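PDB 2ZQ5: sulfotransferase, which probably catalyses the transfer of a sulfuryl group from the donor PAPS to an acceptor substrate. Local coordinates for residues Q180-S184 and V185-A189; Y36-A39 and L40-L44; N61-F64 and L65-A68. One frame throughout, in Å; residues are numbered along the deposited sequence.

Contact 1: Q180-S184 and V185-A189; sequences QSLHS and VSYEA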
loop_
_atom_site.group_PDB
_atom_site.type_symbol
_atom_site.label_atom_id
_atom_site.label_comp_id
_atom_site.label_asym_id
_atom_site.label_seq_id
_atom_site.Cartn_x
_atom_site.Cartn_y
_atom_site.Cartn_z
ATOM N N GLN A 180 -3.788 -1.265 -9.432
ATOM C CA GLN A 180 -4.686 -1.351 -10.583
ATOM C C GLN A 180 -4.258 -0.372 -11.677
ATOM O O GLN A 180 -4.498 -0.612 -12.865
ATOM C CB GLN A 180 -6.133 -1.051 -10.166
ATOM C CG GLN A 180 -6.775 -2.128 -9.307
ATOM C CD GLN A 180 -8.262 -1.898 -9.102
ATOM O OE1 GLN A 180 -8.890 -1.126 -9.830
ATOM N NE2 GLN A 180 -8.836 -2.580 -8.118
ATOM N N SER A 181 -3.617 0.721 -11.263
ATOM C CA SER A 181 -3.130 1.762 -12.172
ATOM C C SER A 181 -1.634 1.607 -12.444
ATOM O O SER A 181 -1.041 2.408 -13.173
ATOM C CB SER A 181 -3.355 3.146 -11.559
ATOM O OG SER A 181 -4.712 3.359 -11.217
ATOM N N LEU A 182 -1.032 0.581 -11.854
ATOM C CA LEU A 182 0.399 0.327 -11.986
ATOM C C LEU A 182 1.247 1.521 -11.538
ATOM O O LEU A 182 2.343 1.745 -12.053
ATOM C CB LEU A 182 0.770 -0.091 -13.419
ATOM C CG LEU A 182 0.466 -1.542 -13.841
ATOM C CD1 LEU A 182 0.957 -2.518 -12.774
ATOM C CD2 LEU A 182 -1.024 -1.717 -14.062
ATOM N N HIS A 183 0.712 2.287 -10.587
ATOM C CA HIS A 183 1.414 3.429 -9.990
ATOM C C HIS A 183 1.559 3.054 -8.520
ATOM O O HIS A 183 0.590 3.111 -7.757
ATOM C CB HIS A 183 0.601 4.726 -10.102
ATOM C CG HIS A 183 0.658 5.372 -11.453
ATOM N ND1 HIS A 183 0.076 4.816 -12.572
ATOM C CD2 HIS A 183 1.206 6.543 -11.857
ATOM C CE1 HIS A 183 0.261 5.616 -13.606
ATOM N NE2 HIS A 183 0.943 6.672 -13.200
ATOM N N SER A 184 2.764 2.671 -8.118
ATOM C CA SER A 184 2.993 2.243 -6.743
ATOM C C SER A 184 4.469 2.267 -6.381
ATOM O O SER A 184 5.316 1.937 -7.209
ATOM C CB SER A 184 2.449 0.820 -6.565
ATOM O OG SER A 184 2.750 0.302 -5.281
ATOM N N VAL A 185 4.784 2.664 -5.151
ATOM C CA VAL A 185 6.180 2.674 -4.728
ATOM C C VAL A 185 6.573 1.313 -4.153
ATOM O O VAL A 185 7.691 1.132 -3.669
ATOM C CB VAL A 185 6.476 3.788 -3.684
ATOM C CG1 VAL A 185 6.319 5.157 -4.329
ATOM C CG2 VAL A 185 5.558 3.652 -2.481
ATOM N N SER A 186 5.657 0.348 -4.218
ATOM C CA SER A 186 5.944 -0.991 -3.712
ATOM C C SER A 186 6.942 -1.703 -4.620
ATOM O O SER A 186 7.810 -2.441 -4.154
ATOM C CB SER A 186 4.655 -1.819 -3.625
ATOM O OG SER A 186 4.113 -2.072 -4.916
ATOM N N TYR A 187 6.834 -1.457 -5.919
ATOM C CA TYR A 187 7.702 -2.118 -6.888
ATOM C C TYR A 187 9.184 -1.871 -6.679
ATOM O O TYR A 187 9.972 -2.817 -6.655
ATOM C CB TYR A 187 7.304 -1.718 -8.311
ATOM C CG TYR A 187 5.859 -2.020 -8.626
ATOM C CD1 TYR A 187 5.338 -3.298 -8.433
ATOM C CD2 TYR A 187 5.003 -1.021 -9.080
ATOM C CE1 TYR A 187 3.994 -3.575 -8.680
ATOM C CE2 TYR A 187 3.657 -1.287 -9.329
ATOM C CZ TYR A 187 3.163 -2.562 -9.125
ATOM O OH TYR A 187 1.829 -2.822 -9.349
ATOM N N GLU A 188 9.565 -0.609 -6.516
ATOM C CA GLU A 188 10.966 -0.262 -6.335
ATOM C C GLU A 188 11.545 -0.697 -4.989
ATOM O O GLU A 188 12.759 -0.683 -4.804
ATOM C CB GLU A 188 11.157 1.242 -6.534
ATOM C CG GLU A 188 10.607 2.107 -5.419
ATOM C CD GLU A 188 10.540 3.559 -5.824
ATOM O OE1 GLU A 188 9.670 3.903 -6.653
ATOM O OE2 GLU A 188 11.368 4.353 -5.330
ATOM N N ALA A 189 10.682 -1.083 -4.054
ATOM C CA ALA A 189 11.131 -1.537 -2.742
ATOM C C ALA A 189 11.261 -3.064 -2.711
ATOM O O ALA A 189 11.707 -3.637 -1.720
ATOM C CB ALA A 189 10.151 -1.072 -1.669
HETATM O O HOH W 1 8.096 1.666 -7.327
#
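Ser184 O and Glu188 are joined through water 1, which three bonds grip: it donates to Ser184 O at 2.8 Å and to Glu188 OE1, and accepts from Glu188 N. The water thus ties one carbonyl to both the backbone and the side chain of a residue four positions on. A second tie is direct, for Ser184 OG and Ser186 OG are hydrogen-bonded at 2.8 Å, either being able to donate. Ser186 reaches it because its OG lies between its own N and carbonyl carbon (chi1 66°), which also sets that oxygen 3.9 Å above the Tyr187 ring plane, over its centre. Tyr187 leans back along the chain: its CE2 is 3.7 Å from Ser184 CB, and its OH is 3.5 Å from Leu182 CD1, the two side chains crossing at a slant. Leu182 has left-handed backbone angles and turns the chain; across it, His183 ND1 donates to Ser181 O at 2.7 Å, with the acceptor nearly in the imidazole plane but the donor 50° out of the carbonyl plane. Tyr196 OH bonds both Leu182 O and Ser184 N, while Glu188 OE2 forms a salt bridge with Arg295 and a hydrogen bond with Thr292 OG1. Ser184 is thus held through its side chain by the Ser186 hydroxyl and through its backbone by the water and Tyr196, which ties down this buried loop between helices 175-178 and 194-201.

Contact 2: Y36-A39 and L40-L44; sequences YREA and LGVLL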
loop_
_atom_site.group_PDB
_atom_site.type_symbol
_atom_site.label_atom_id
_atom_site.label_comp_id
_atom_site.label_asym_id
_atom_site.label_seq_id
_atom_site.Cartn_x
_atom_site.Cartn_y
_atom_site.Cartn_z
ATOM N N TYR A 36 -2.447 3.757 -16.949
ATOM C CA TYR A 36 -1.906 2.480 -16.503
ATOM C C TYR A 36 -1.104 1.750 -17.578
ATOM O O TYR A 36 -0.174 1.008 -17.262
ATOM C CB TYR A 36 -3.039 1.584 -15.974
ATOM C CG TYR A 36 -3.709 0.707 -17.009
ATOM C CD1 TYR A 36 -3.279 -0.604 -17.219
ATOM C CD2 TYR A 36 -4.770 1.187 -17.780
ATOM C CE1 TYR A 36 -3.887 -1.415 -18.171
ATOM C CE2 TYR A 36 -5.385 0.384 -18.732
ATOM C CZ TYR A 36 -4.939 -0.912 -18.924
ATOM O OH TYR A 36 -5.537 -1.704 -19.879
ATOM N N ARG A 37 -1.448 1.959 -18.844
ATOM C CA ARG A 37 -0.723 1.295 -19.918
ATOM C C ARG A 37 0.727 1.762 -20.002
ATOM O O ARG A 37 1.636 0.939 -20.120
ATOM C CB ARG A 37 -1.428 1.515 -21.258
ATOM C CG ARG A 37 -2.664 0.646 -21.440
ATOM C CD ARG A 37 -3.316 0.888 -22.791
ATOM N NE ARG A 37 -4.332 -0.114 -23.105
ATOM C CZ ARG A 37 -4.075 -1.405 -23.303
ATOM N NH1 ARG A 37 -2.832 -1.858 -23.224
ATOM N NH2 ARG A 37 -5.063 -2.243 -23.588
ATOM N N GLU A 38 0.945 3.073 -19.940
ATOM C CA GLU A 38 2.309 3.598 -19.997
ATOM C C GLU A 38 3.076 3.102 -18.778
ATOM O O GLU A 38 4.229 2.684 -18.884
ATOM C CB GLU A 38 2.328 5.133 -19.997
ATOM C CG GLU A 38 3.720 5.702 -20.303
ATOM C CD GLU A 38 3.867 7.186 -19.993
ATOM O OE1 GLU A 38 2.848 7.902 -19.950
ATOM O OE2 GLU A 38 5.017 7.643 -19.805
ATOM N N ALA A 39 2.429 3.155 -17.619
ATOM C CA ALA A 39 3.056 2.715 -16.379
ATOM C C ALA A 39 3.497 1.258 -16.481
ATOM O O ALA A 39 4.621 0.919 -16.115
ATOM C CB ALA A 39 2.087 2.895 -15.212
ATOM N N LEU A 40 2.615 0.399 -16.985
ATOM C CA LEU A 40 2.939 -1.015 -17.120
ATOM C C LEU A 40 4.124 -1.222 -18.064
ATOM O O LEU A 40 5.009 -2.029 -17.787
ATOM C CB LEU A 40 1.716 -1.789 -17.625
ATOM C CG LEU A 40 1.881 -3.305 -17.784
ATOM C CD1 LEU A 40 2.377 -3.928 -16.481
ATOM C CD2 LEU A 40 0.546 -3.907 -18.196
ATOM N N GLY A 41 4.140 -0.484 -19.170
ATOM C CA GLY A 41 5.231 -0.609 -20.121
ATOM C C GLY A 41 6.565 -0.208 -19.522
ATOM O O GLY A 41 7.575 -0.886 -19.714
ATOM N N VAL A 42 6.573 0.904 -18.796
ATOM C CA VAL A 42 7.792 1.384 -18.155
ATOM C C VAL A 42 8.257 0.386 -17.096
ATOM O O VAL A 42 9.449 0.096 -16.979
ATOM C CB VAL A 42 7.560 2.761 -17.498
ATOM C CG1 VAL A 42 8.751 3.138 -16.629
ATOM C CG2 VAL A 42 7.344 3.814 -18.575
ATOM N N LEU A 43 7.312 -0.152 -16.335
ATOM C CA LEU A 43 7.635 -1.114 -15.295
ATOM C C LEU A 43 8.213 -2.403 -15.891
ATOM O O LEU A 43 9.193 -2.944 -15.375
ATOM C CB LEU A 43 6.382 -1.417 -14.465
ATOM C CG LEU A 43 6.521 -2.342 -13.253
ATOM C CD1 LEU A 43 7.564 -1.809 -12.283
ATOM C CD2 LEU A 43 5.167 -2.454 -12.569
ATOM N N LEU A 44 7.611 -2.886 -16.977
ATOM C CA LEU A 44 8.090 -4.101 -17.633
ATOM C C LEU A 44 9.488 -3.900 -18.199
ATOM O O LEU A 44 10.339 -4.784 -18.096
ATOM C CB LEU A 44 7.139 -4.524 -18.757
ATOM C CG LEU A 44 5.848 -5.210 -18.305
ATOM C CD1 LEU A 44 4.915 -5.386 -19.495
ATOM C CD2 LEU A 44 6.182 -6.553 -17.673
#
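Val42 packs against Glu38, one turn back on the regular alpha-helix 36-50, near the end where that helix begins. Its CB sits 3.6 Å from Glu38 O and at a similar distance from Ala39 O, between two successive carbonyls. From there CG2, placed beside its own backbone N and anti to its carbonyl carbon, approaches Glu38 O to 3.3 Å, and its nearest side-chain neighbour across the contact is Glu38 CG, at 4.4 Å. CG1 takes the other branch, anti to the backbone N (chi1 170°), and the side chain as a whole packs on Tyr196 and Trp199 of helix 194-201. Beneath the methyls, Val42 N donates to the same Glu38 O at 2.9 Å, in a nearly straight bond with an N-H...O angle of 165°. The Glu38 carboxylate is bonded by two other residues: OE1 by Asn35 ND2 and OE2 by Trp199 NE1, the residue on which Val42 also packs. Leu40 CB is 3.4 Å from Tyr36 O, and Leu43 CB is equally near Ala39 O. The other i to i+4 backbone bonds are of similar length but slightly more bent. At the first turn, Tyr36 OH, hydrogen-bonded to His17 NE2, lies 3.6 Å above one face of the Arg37 guanidinium, offset toward its rim, while Arg37 CG lies over one face of the Tyr36 ring, likewise offset.

Contact 3: N61-F64 and L65-A68; sequences NRFF and LRGA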
loop_
_atom_site.group_PDB
_atom_site.type_symbol
_atom_site.label_atom_id
_atom_site.label_comp_id
_atom_site.label_asym_id
_atom_site.label_seq_id
_atom_site.Cartn_x
_atom_site.Cartn_y
_atom_site.Cartn_z
ATOM N N ASN A 61 6.833 -11.977 -10.461
ATOM C CA ASN A 61 6.373 -10.683 -10.936
ATOM C C ASN A 61 5.326 -10.811 -12.033
ATOM O O ASN A 61 4.456 -9.949 -12.168
ATOM C CB ASN A 61 7.560 -9.832 -11.378
ATOM C CG ASN A 61 8.333 -9.286 -10.198
ATOM O OD1 ASN A 61 7.789 -8.539 -9.385
ATOM N ND2 ASN A 61 9.601 -9.668 -10.085
ATOM N N ARG A 62 5.396 -11.885 -12.815
ATOM C CA ARG A 62 4.403 -12.099 -13.858
ATOM C C ARG A 62 3.069 -12.308 -13.142
ATOM O O ARG A 62 2.031 -11.791 -13.561
ATOM C CB ARG A 62 4.774 -13.329 -14.696
ATOM C CG ARG A 62 3.750 -13.706 -15.754
ATOM C CD ARG A 62 4.312 -14.714 -16.761
ATOM N NE ARG A 62 4.889 -15.899 -16.127
ATOM C CZ ARG A 62 6.194 -16.134 -16.017
ATOM N NH1 ARG A 62 7.076 -15.266 -16.498
ATOM N NH2 ARG A 62 6.622 -17.242 -15.428
ATOM N N PHE A 63 3.115 -13.054 -12.042
ATOM C CA PHE A 63 1.932 -13.340 -11.236
ATOM C C PHE A 63 1.375 -12.051 -10.627
ATOM O O PHE A 63 0.168 -11.802 -10.674
ATOM C CB PHE A 63 2.289 -14.322 -10.117
ATOM C CG PHE A 63 1.119 -14.726 -9.264
ATOM C CD1 PHE A 63 0.206 -15.674 -9.714
ATOM C CD2 PHE A 63 0.927 -14.158 -8.009
ATOM C CE1 PHE A 63 -0.884 -16.050 -8.925
ATOM C CE2 PHE A 63 -0.159 -14.525 -7.215
ATOM C CZ PHE A 63 -1.065 -15.474 -7.674
ATOM N N PHE A 64 2.257 -11.229 -10.063
ATOM C CA PHE A 64 1.822 -9.983 -9.443
ATOM C C PHE A 64 1.218 -8.997 -10.435
ATOM O O PHE A 64 0.234 -8.323 -10.122
ATOM C CB PHE A 64 2.983 -9.290 -8.719
ATOM C CG PHE A 64 3.660 -10.141 -7.685
ATOM C CD1 PHE A 64 2.927 -11.003 -6.876
ATOM C CD2 PHE A 64 5.038 -10.059 -7.504
ATOM C CE1 PHE A 64 3.558 -11.771 -5.897
ATOM C CE2 PHE A 64 5.676 -10.821 -6.528
ATOM C CZ PHE A 64 4.936 -11.678 -5.726
ATOM N N LEU A 65 1.810 -8.892 -11.622
ATOM C CA LEU A 65 1.296 -7.963 -12.617
ATOM C C LEU A 65 -0.029 -8.452 -13.186
ATOM O O LEU A 65 -0.941 -7.655 -13.409
ATOM C CB LEU A 65 2.330 -7.733 -13.726
ATOM C CG LEU A 65 3.618 -7.047 -13.247
ATOM C CD1 LEU A 65 4.547 -6.848 -14.431
ATOM C CD2 LEU A 65 3.294 -5.701 -12.589
ATOM N N ARG A 66 -0.149 -9.755 -13.417
ATOM C CA ARG A 66 -1.410 -10.285 -13.918
ATOM C C ARG A 66 -2.459 -10.018 -12.840
ATOM O O ARG A 66 -3.602 -9.668 -13.140
ATOM C CB ARG A 66 -1.321 -11.792 -14.166
ATOM C CG ARG A 66 -2.606 -12.365 -14.752
ATOM C CD ARG A 66 -2.619 -13.888 -14.759
ATOM N NE ARG A 66 -2.672 -14.428 -13.404
ATOM C CZ ARG A 66 -2.800 -15.719 -13.115
ATOM N NH1 ARG A 66 -2.887 -16.614 -14.091
ATOM N NH2 ARG A 66 -2.843 -16.115 -11.850
ATOM N N GLY A 67 -2.056 -10.178 -11.580
ATOM C CA GLY A 67 -2.967 -9.955 -10.471
ATOM C C GLY A 67 -3.482 -8.531 -10.421
ATOM O O GLY A 67 -4.644 -8.298 -10.094
ATOM N N ALA A 68 -2.616 -7.576 -10.735
ATOM C CA ALA A 68 -3.005 -6.174 -10.732
ATOM C C ALA A 68 -4.065 -5.933 -11.804
ATOM O O ALA A 68 -5.032 -5.206 -11.577
ATOM C CB ALA A 68 -1.788 -5.291 -10.983
HETATM O O HOH W 2 -2.253 -13.377 -10.748
#
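Leu65 rises over the carbonyl of Asn61, one turn back on helix 55-81. With CG beside its own N, the side chain folds back so that Leu65 CG lies 3.2 Å from Asn61 O, the oxygen that accepts the hydrogen bond of Leu65 N. Phe64 takes the corresponding rotamer, and its ring meets Asn61 OD1 at the edge, in plane, leaving the polar amide beside ring hydrogens. The Phe64 carbonyl accepts a hydrogen bond from Ala68 N at 3.0 Å, but the N-H...O angle of 142° is more bent than the 160° of the Leu65 and Arg66 bonds, so the hydrogen bonding becomes less straight towards the end of the segment.

Arg66 carries the polar side of the contact. The turn about its CG-CD bond swings the guanidinium back towards Phe63. There Arg66 NE donates to water 2 at 2.9 Å, and the water lies at the guanidinium edge and in its plane. Water 2 in turn donates to Phe63 O, which also accepts a bond from Gly67 N, so two donors grip that carbonyl. The same water stands 3.4 Å above one face of the Phe63 ring, towards the rim. Arg66 NH2 reaches Phe63 CE1 at 3.5 Å, the ring and guanidinium planes being inclined by 52°.

Leu65 packs against Leu43, Leu44 and Tyr47 of helix 36-50 and Leu16 of helix 13-24. Arg66 lies along Ser19 and Leu23 of helix 13-24, while Phe64 and Ala68 face the loop residues Leu163 and Arg179.

The chain meets contact 2 first, on helix 36-50, then contact 3, on the following helix 55-81, and last contact 1, in the loop between helices 175-178 and 194-201. Their centres lie 10 to 13 Å apart, and all three touch. Leu65 joins them: Leu65 CD1 is 3.6 Å from Leu44 CD2, and Leu65 CD2 is 4.0 Å from Leu182 CD1. The loop also packs on helix 36-50, with Leu182 O 3.4 Å from Ala39 CB. Contact 1 is the deepest, about 9 Å from the chain centre, against 18 and 15 Å for contacts 2 and 3. Helices 36-50 and 55-81 thus pack with the loop 180-189 in one largely apolar cluster, in a fold built on a five-stranded parallel sheet.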